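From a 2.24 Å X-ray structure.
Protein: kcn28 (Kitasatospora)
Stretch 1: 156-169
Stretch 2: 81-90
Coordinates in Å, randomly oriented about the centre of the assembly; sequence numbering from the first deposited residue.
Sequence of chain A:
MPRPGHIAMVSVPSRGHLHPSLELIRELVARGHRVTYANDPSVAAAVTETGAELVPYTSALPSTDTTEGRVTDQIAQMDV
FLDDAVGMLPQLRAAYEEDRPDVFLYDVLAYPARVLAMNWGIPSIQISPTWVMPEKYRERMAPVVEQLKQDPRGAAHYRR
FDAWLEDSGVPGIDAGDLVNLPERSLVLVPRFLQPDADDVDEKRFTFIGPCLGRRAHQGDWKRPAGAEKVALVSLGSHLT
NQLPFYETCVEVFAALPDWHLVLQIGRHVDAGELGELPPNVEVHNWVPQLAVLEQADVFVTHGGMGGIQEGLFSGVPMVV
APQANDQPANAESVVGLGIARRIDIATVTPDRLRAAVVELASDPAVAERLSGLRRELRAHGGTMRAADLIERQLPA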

ATOM      1  N   ALA A 156      26.899   4.710 -11.765  1.00 49.19           N
ATOM      2  CA  ALA A 156      27.492   3.643 -10.965  1.00 47.31           C
ATOM      3  C   ALA A 156      26.419   2.708 -10.421  1.00 45.28           C
ATOM      4  O   ALA A 156      26.617   1.489 -10.361  1.00 43.57           O
ATOM      5  CB  ALA A 156      28.316   4.232  -9.821  1.00 47.09           C
ATOM      6  N   HIS A 157      25.275   3.267 -10.020  1.00 44.45           N
ATOM      7  CA  HIS A 157      24.194   2.454  -9.473  1.00 41.95           C
ATOM      8  C   HIS A 157      23.665   1.468 -10.507  1.00 41.21           C
ATOM      9  O   HIS A 157      23.528   0.272 -10.230  1.00 39.30           O
ATOM     10  CB  HIS A 157      23.071   3.355  -8.963  1.00 41.72           C
ATOM     11  CG  HIS A 157      21.781   2.633  -8.741  1.00 41.44           C
ATOM     12  ND1 HIS A 157      21.450   2.048  -7.538  1.00 41.23           N
ATOM     13  CD2 HIS A 157      20.741   2.394  -9.575  1.00 40.35           C
ATOM     14  CE1 HIS A 157      20.262   1.478  -7.641  1.00 40.44           C
ATOM     15  NE2 HIS A 157      19.811   1.673  -8.867  1.00 39.80           N
ATOM     16  N   TYR A 158      23.348   1.958 -11.708  1.00 43.07           N
ATOM     17  CA  TYR A 158      22.811   1.079 -12.742  1.00 45.30           C
ATOM     18  C   TYR A 158      23.830   0.037 -13.186  1.00 44.58           C
ATOM     19  O   TYR A 158      23.450  -1.060 -13.610  1.00 44.09           O
ATOM     20  CB  TYR A 158      22.323   1.909 -13.928  1.00 47.13           C
ATOM     21  CG  TYR A 158      20.978   2.544 -13.673  1.00 48.03           C
ATOM     22  CD1 TYR A 158      19.810   1.808 -13.802  1.00 48.05           C
ATOM     23  CD2 TYR A 158      20.877   3.873 -13.281  1.00 47.97           C
ATOM     24  CE1 TYR A 158      18.578   2.377 -13.559  1.00 47.68           C
ATOM     25  CE2 TYR A 158      19.647   4.453 -13.038  1.00 47.85           C
ATOM     26  CZ  TYR A 158      18.501   3.697 -13.180  1.00 48.38           C
ATOM     27  OH  TYR A 158      17.267   4.255 -12.943  1.00 49.49           O
ATOM     28  N   ARG A 159      25.120   0.360 -13.117  1.00 46.57           N
ATOM     29  CA  ARG A 159      26.136  -0.639 -13.425  1.00 49.12           C
ATOM     30  C   ARG A 159      26.165  -1.740 -12.371  1.00 45.21           C
ATOM     31  O   ARG A 159      26.314  -2.920 -12.704  1.00 43.86           O
ATOM     32  CB  ARG A 159      27.499   0.029 -13.555  1.00 55.02           C
ATOM     33  CG  ARG A 159      27.713   0.700 -14.884  1.00 60.95           C
ATOM     34  CD  ARG A 159      29.070   1.359 -14.943  1.00 66.64           C
ATOM     35  NE  ARG A 159      29.332   1.902 -16.267  1.00 72.72           N
ATOM     36  CZ  ARG A 159      29.720   1.162 -17.300  1.00 78.15           C
ATOM     37  NH1 ARG A 159      29.889  -0.147 -17.152  1.00 80.30           N
ATOM     38  NH2 ARG A 159      29.930   1.722 -18.483  1.00 81.13           N
ATOM     39  N   ARG A 160      26.051  -1.371 -11.093  1.00 41.51           N
ATOM     40  CA  ARG A 160      26.035  -2.377 -10.038  1.00 39.60           C
ATOM     41  C   ARG A 160      24.795  -3.252 -10.147  1.00 38.10           C
ATOM     42  O   ARG A 160      24.853  -4.464  -9.905  1.00 37.32           O
ATOM     43  CB  ARG A 160      26.106  -1.701  -8.671  1.00 41.11           C
ATOM     44  CG  ARG A 160      26.244  -2.658  -7.508  1.00 43.15           C
ATOM     45  CD  ARG A 160      26.676  -1.929  -6.253  1.00 45.80           C
ATOM     46  NE  ARG A 160      25.586  -1.174  -5.645  1.00 48.61           N
ATOM     47  CZ  ARG A 160      25.060  -1.449  -4.456  1.00 51.31           C
ATOM     48  NH1 ARG A 160      25.502  -2.486  -3.759  1.00 53.07           N
ATOM     49  NH2 ARG A 160      24.075  -0.701  -3.974  1.00 53.24           N
ATOM     50  N   PHE A 161      23.660  -2.648 -10.503  1.00 37.73           N
ATOM     51  CA  PHE A 161      22.428  -3.404 -10.680  1.00 38.18           C
ATOM     52  C   PHE A 161      22.583  -4.438 -11.793  1.00 41.04           C
ATOM     53  O   PHE A 161      22.240  -5.613 -11.617  1.00 41.64           O
ATOM     54  CB  PHE A 161      21.284  -2.425 -10.964  1.00 37.05           C
ATOM     55  CG  PHE A 161      19.929  -2.916 -10.538  1.00 37.20           C
ATOM     56  CD1 PHE A 161      19.586  -4.252 -10.643  1.00 36.72           C
ATOM     57  CD2 PHE A 161      19.006  -2.030 -10.000  1.00 37.31           C
ATOM     58  CE1 PHE A 161      18.343  -4.697 -10.242  1.00 37.18           C
ATOM     59  CE2 PHE A 161      17.758  -2.469  -9.593  1.00 37.28           C
ATOM     60  CZ  PHE A 161      17.426  -3.805  -9.714  1.00 36.99           C
ATOM     61  N   ASP A 162      23.124  -4.020 -12.943  1.00 43.47           N
ATOM     62  CA  ASP A 162      23.326  -4.957 -14.045  1.00 45.42           C
ATOM     63  C   ASP A 162      24.311  -6.051 -13.664  1.00 44.62           C
ATOM     64  O   ASP A 162      24.152  -7.207 -14.070  1.00 45.91           O
ATOM     65  CB  ASP A 162      23.808  -4.228 -15.298  1.00 48.79           C
ATOM     66  CG  ASP A 162      22.730  -3.371 -15.918  1.00 50.91           C
ATOM     67  OD1 ASP A 162      21.549  -3.563 -15.563  1.00 50.44           O
ATOM     68  OD2 ASP A 162      23.057  -2.530 -16.780  1.00 52.36           O
ATOM     69  N   ALA A 163      25.348  -5.700 -12.904  1.00 42.82           N
ATOM     70  CA  ALA A 163      26.310  -6.702 -12.466  1.00 40.38           C
ATOM     71  C   ALA A 163      25.667  -7.718 -11.532  1.00 38.08           C
ATOM     72  O   ALA A 163      25.988  -8.912 -11.586  1.00 37.00           O
ATOM     73  CB  ALA A 163      27.489  -6.026 -11.784  1.00 39.23           C
ATOM     74  N   TRP A 164      24.770  -7.262 -10.653  1.00 36.87           N
ATOM     75  CA  TRP A 164      24.079  -8.193  -9.766  1.00 36.04           C
ATOM     76  C   TRP A 164      23.218  -9.173 -10.558  1.00 38.21           C
ATOM     77  O   TRP A 164      23.179 -10.366 -10.241  1.00 37.28           O
ATOM     78  CB  TRP A 164      23.240  -7.430  -8.744  1.00 33.02           C
ATOM     79  CG  TRP A 164      22.417  -8.331  -7.883  1.00 31.24           C
ATOM     80  CD1 TRP A 164      22.875  -9.231  -6.972  1.00 30.30           C
ATOM     81  CD2 TRP A 164      20.987  -8.409  -7.843  1.00 30.19           C
ATOM     82  NE1 TRP A 164      21.823  -9.872  -6.371  1.00 30.16           N
ATOM     83  CE2 TRP A 164      20.651  -9.384  -6.887  1.00 29.75           C
ATOM     84  CE3 TRP A 164      19.961  -7.744  -8.516  1.00 30.13           C
ATOM     85  CZ2 TRP A 164      19.331  -9.720  -6.596  1.00 29.68           C
ATOM     86  CZ3 TRP A 164      18.652  -8.079  -8.231  1.00 30.36           C
ATOM     87  CH2 TRP A 164      18.347  -9.056  -7.276  1.00 30.01           C
ATOM     88  N   LEU A 165      22.541  -8.695 -11.608  1.00 40.82           N
ATOM     89  CA  LEU A 165      21.766  -9.599 -12.457  1.00 43.38           C
ATOM     90  C   LEU A 165      22.671 -10.629 -13.120  1.00 45.08           C
ATOM     91  O   LEU A 165      22.365 -11.827 -13.129  1.00 43.11           O
ATOM     92  CB  LEU A 165      20.989  -8.821 -13.525  1.00 44.13           C
ATOM     93  CG  LEU A 165      19.651  -8.114 -13.268  1.00 43.74           C
ATOM     94  CD1 LEU A 165      19.449  -7.752 -11.824  1.00 42.94           C
ATOM     95  CD2 LEU A 165      19.527  -6.875 -14.144  1.00 43.84           C
ATOM     96  N   GLU A 166      23.790 -10.176 -13.689  1.00 49.80           N
ATOM     97  CA  GLU A 166      24.713 -11.099 -14.342  1.00 55.55           C
ATOM     98  C   GLU A 166      25.327 -12.068 -13.342  1.00 53.07           C
ATOM     99  O   GLU A 166      25.423 -13.270 -13.614  1.00 51.15           O
ATOM    100  CB  GLU A 166      25.783 -10.312 -15.096  1.00 63.85           C
ATOM    101  CG  GLU A 166      25.186  -9.478 -16.224  1.00 72.23           C
ATOM    102  CD  GLU A 166      26.222  -8.742 -17.046  1.00 81.93           C
ATOM    103  OE1 GLU A 166      27.396  -8.689 -16.621  1.00 84.50           O
ATOM    104  OE2 GLU A 166      25.854  -8.206 -18.114  1.00 84.55           O
ATOM    105  N   ASP A 167      25.745 -11.569 -12.177  1.00 53.05           N
ATOM    106  CA  ASP A 167      26.310 -12.453 -11.164  1.00 53.46           C
ATOM    107  C   ASP A 167      25.280 -13.439 -10.629  1.00 47.64           C
ATOM    108  O   ASP A 167      25.648 -14.536 -10.195  1.00 47.21           O
ATOM    109  CB  ASP A 167      26.898 -11.638 -10.016  1.00 60.51           C
ATOM    110  CG  ASP A 167      27.884 -12.435  -9.191  1.00 66.80           C
ATOM    111  OD1 ASP A 167      28.808 -13.032  -9.778  1.00 69.22           O
ATOM    112  OD2 ASP A 167      27.722 -12.477  -7.953  1.00 71.86           O
ATOM    113  N   SER A 168      23.995 -13.081 -10.659  1.00 43.39           N
ATOM    114  CA  SER A 168      22.944 -13.923 -10.096  1.00 39.24           C
ATOM    115  C   SER A 168      22.343 -14.869 -11.121  1.00 37.53           C
ATOM    116  O   SER A 168      21.382 -15.577 -10.803  1.00 36.63           O
ATOM    117  CB  SER A 168      21.833 -13.064  -9.485  1.00 36.67           C
ATOM    118  OG  SER A 168      22.370 -12.062  -8.641  1.00 36.65           O
ATOM    119  N   GLY A 169      22.874 -14.893 -12.336  1.00 37.23           N
ATOM    120  CA  GLY A 169      22.426 -15.841 -13.331  1.00 38.82           C
ATOM    121  C   GLY A 169      21.234 -15.413 -14.146  1.00 38.80           C
ATOM    122  O   GLY A 169      20.572 -16.273 -14.737  1.00 38.57           O
TER
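Stretch 2 (81-90) FLDDAVGMLP

A broad aromatic side chain can fill the space between two helices by laying a ring face against its neighbour, and kcn28 offers a clear example. Residues 81-90 are helical throughout, kinked at P90, whose nitrogen has no hydrogen to give the preceding turn. This helix runs nearly parallel to helix 156-167, crossing at 15° with a closest approach of 10.9 Å between the axes; L82 lies beside F161 and V86 beside W164.

The CA-to-CB bond of W164 points toward the second helix, and with chi1 t and chi2 66° the side chain presents an indole face to it. A85 CB sits over the six-membered ring, 3.8 Å from W164 CH2, and V86 CG2 over the five-membered ring, 3.7 Å from W164 CD1. The indole nitrogen is not left unpaired: a water accepts from W164 NE1 and donates to V86 O, 2.8 Å from each.

L82, with chi1 t and chi2 p, places CD1 over the F161 ring, 3.9 Å from F161 CG, while its CD2 lies 3.4 Å from R160 NE, over the guanidinium face. That leaves the guanidinium edge for D83, whose CA-to-CB bond points away but whose carboxylate returns: R160 NH2 and NH1 reach D83 OD1 at 2.8 and 2.9 Å, a salt bridge. Beyond W164, L89 CD2 lies 3.5 Å from S168 OG.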

ATOM      1  N   PHE A  81      17.975   0.132  -1.686  1.00 40.31           N
ATOM      2  CA  PHE A  81      17.173  -0.953  -2.244  1.00 40.51           C
ATOM      3  C   PHE A  81      18.051  -2.003  -2.912  1.00 38.33           C
ATOM      4  O   PHE A  81      17.840  -3.208  -2.725  1.00 41.01           O
ATOM      5  CB  PHE A  81      16.151  -0.388  -3.231  1.00 42.35           C
ATOM      6  CG  PHE A  81      14.942   0.208  -2.571  1.00 42.92           C
ATOM      7  CD1 PHE A  81      14.116  -0.570  -1.777  1.00 42.86           C
ATOM      8  CD2 PHE A  81      14.637   1.550  -2.727  1.00 42.95           C
ATOM      9  CE1 PHE A  81      13.005  -0.025  -1.161  1.00 42.31           C
ATOM     10  CE2 PHE A  81      13.532   2.098  -2.108  1.00 42.95           C
ATOM     11  CZ  PHE A  81      12.714   1.311  -1.326  1.00 42.19           C
ATOM     12  N   LEU A  82      19.052  -1.568  -3.680  1.00 36.25           N
ATOM     13  CA  LEU A  82      19.956  -2.522  -4.312  1.00 34.49           C
ATOM     14  C   LEU A  82      20.746  -3.301  -3.267  1.00 34.21           C
ATOM     15  O   LEU A  82      21.012  -4.496  -3.444  1.00 34.58           O
ATOM     16  CB  LEU A  82      20.892  -1.792  -5.276  1.00 35.63           C
ATOM     17  CG  LEU A  82      21.811  -2.653  -6.149  1.00 35.57           C
ATOM     18  CD1 LEU A  82      21.021  -3.698  -6.912  1.00 34.12           C
ATOM     19  CD2 LEU A  82      22.574  -1.775  -7.118  1.00 36.22           C
ATOM     20  N   ASP A  83      21.117  -2.645  -2.163  1.00 33.79           N
ATOM     21  CA  ASP A  83      21.761  -3.356  -1.064  1.00 34.58           C
ATOM     22  C   ASP A  83      20.848  -4.436  -0.508  1.00 33.17           C
ATOM     23  O   ASP A  83      21.298  -5.547  -0.203  1.00 33.00           O
ATOM     24  CB  ASP A  83      22.158  -2.385   0.047  1.00 38.00           C
ATOM     25  CG  ASP A  83      23.352  -1.523  -0.319  1.00 41.52           C
ATOM     26  OD1 ASP A  83      24.009  -1.788  -1.352  1.00 43.34           O
ATOM     27  OD2 ASP A  83      23.647  -0.589   0.456  1.00 42.36           O
ATOM     28  N   ASP A  84      19.561  -4.121  -0.348  1.00 33.36           N
ATOM     29  CA  ASP A  84      18.619  -5.114   0.156  1.00 34.53           C
ATOM     30  C   ASP A  84      18.457  -6.270  -0.825  1.00 35.42           C
ATOM     31  O   ASP A  84      18.377  -7.432  -0.410  1.00 35.26           O
ATOM     32  CB  ASP A  84      17.269  -4.462   0.450  1.00 35.62           C
ATOM     33  CG  ASP A  84      16.325  -5.389   1.194  1.00 36.25           C
ATOM     34  OD1 ASP A  84      16.699  -5.879   2.283  1.00 35.33           O
ATOM     35  OD2 ASP A  84      15.210  -5.630   0.682  1.00 35.34           O
ATOM     36  N   ALA A  85      18.403  -5.975  -2.127  1.00 35.87           N
ATOM     37  CA  ALA A  85      18.288  -7.043  -3.117  1.00 35.48           C
ATOM     38  C   ALA A  85      19.516  -7.942  -3.104  1.00 34.92           C
ATOM     39  O   ALA A  85      19.396  -9.170  -3.175  1.00 35.05           O
ATOM     40  CB  ALA A  85      18.068  -6.453  -4.511  1.00 36.38           C
ATOM     41  N   VAL A  86      20.707  -7.346  -3.007  1.00 35.81           N
ATOM     42  CA  VAL A  86      21.939  -8.130  -2.964  1.00 33.68           C
ATOM     43  C   VAL A  86      21.976  -8.998  -1.711  1.00 33.13           C
ATOM     44  O   VAL A  86      22.424 -10.150  -1.750  1.00 33.19           O
ATOM     45  CB  VAL A  86      23.160  -7.193  -3.057  1.00 34.79           C
ATOM     46  CG1 VAL A  86      24.443  -7.930  -2.729  1.00 34.54           C
ATOM     47  CG2 VAL A  86      23.244  -6.578  -4.445  1.00 37.07           C
ATOM     48  N   GLY A  87      21.513  -8.458  -0.579  1.00 32.08           N
ATOM     49  CA  GLY A  87      21.499  -9.225   0.659  1.00 30.48           C
ATOM     50  C   GLY A  87      20.406 -10.279   0.718  1.00 31.50           C
ATOM     51  O   GLY A  87      20.565 -11.314   1.375  1.00 30.36           O
ATOM     52  N   MET A  88      19.252  -9.997   0.110  1.00 32.34           N
ATOM     53  CA  MET A  88      18.111 -10.903   0.226  1.00 32.24           C
ATOM     54  C   MET A  88      18.347 -12.215  -0.513  1.00 30.26           C
ATOM     55  O   MET A  88      18.049 -13.295   0.011  1.00 29.56           O
ATOM     56  CB  MET A  88      16.846 -10.219  -0.293  1.00 35.44           C
ATOM     57  CG  MET A  88      15.566 -10.963   0.020  1.00 37.70           C
ATOM     58  SD  MET A  88      14.128 -10.262  -0.813  1.00 38.29           S
ATOM     59  CE  MET A  88      14.125  -8.583  -0.196  1.00 41.46           C
ATOM     60  N   LEU A  89      18.874 -12.143  -1.733  1.00 30.13           N
ATOM     61  CA  LEU A  89      18.940 -13.332  -2.582  1.00 28.98           C
ATOM     62  C   LEU A  89      19.724 -14.481  -1.960  1.00 29.20           C
ATOM     63  O   LEU A  89      19.199 -15.607  -1.937  1.00 28.57           O
ATOM     64  CB  LEU A  89      19.491 -12.935  -3.954  1.00 30.07           C
ATOM     65  CG  LEU A  89      19.716 -14.070  -4.947  1.00 30.81           C
ATOM     66  CD1 LEU A  89      18.426 -14.833  -5.194  1.00 30.37           C
ATOM     67  CD2 LEU A  89      20.244 -13.478  -6.242  1.00 30.44           C
ATOM     68  N   PRO A  90      20.943 -14.289  -1.431  1.00 30.07           N
ATOM     69  CA  PRO A  90      21.637 -15.436  -0.817  1.00 29.79           C
ATOM     70  C   PRO A  90      20.909 -15.991   0.394  1.00 30.50           C
ATOM     71  O   PRO A  90      20.944 -17.204   0.628  1.00 31.67           O
ATOM     72  CB  PRO A  90      23.012 -14.864  -0.447  1.00 29.52           C
ATOM     73  CG  PRO A  90      22.815 -13.400  -0.373  1.00 28.72           C
ATOM     74  CD  PRO A  90      21.756 -13.063  -1.364  1.00 28.67           C
TER
HETATM   75  O   HOH W   1      23.238 -11.103  -4.258  1.00 41.02           O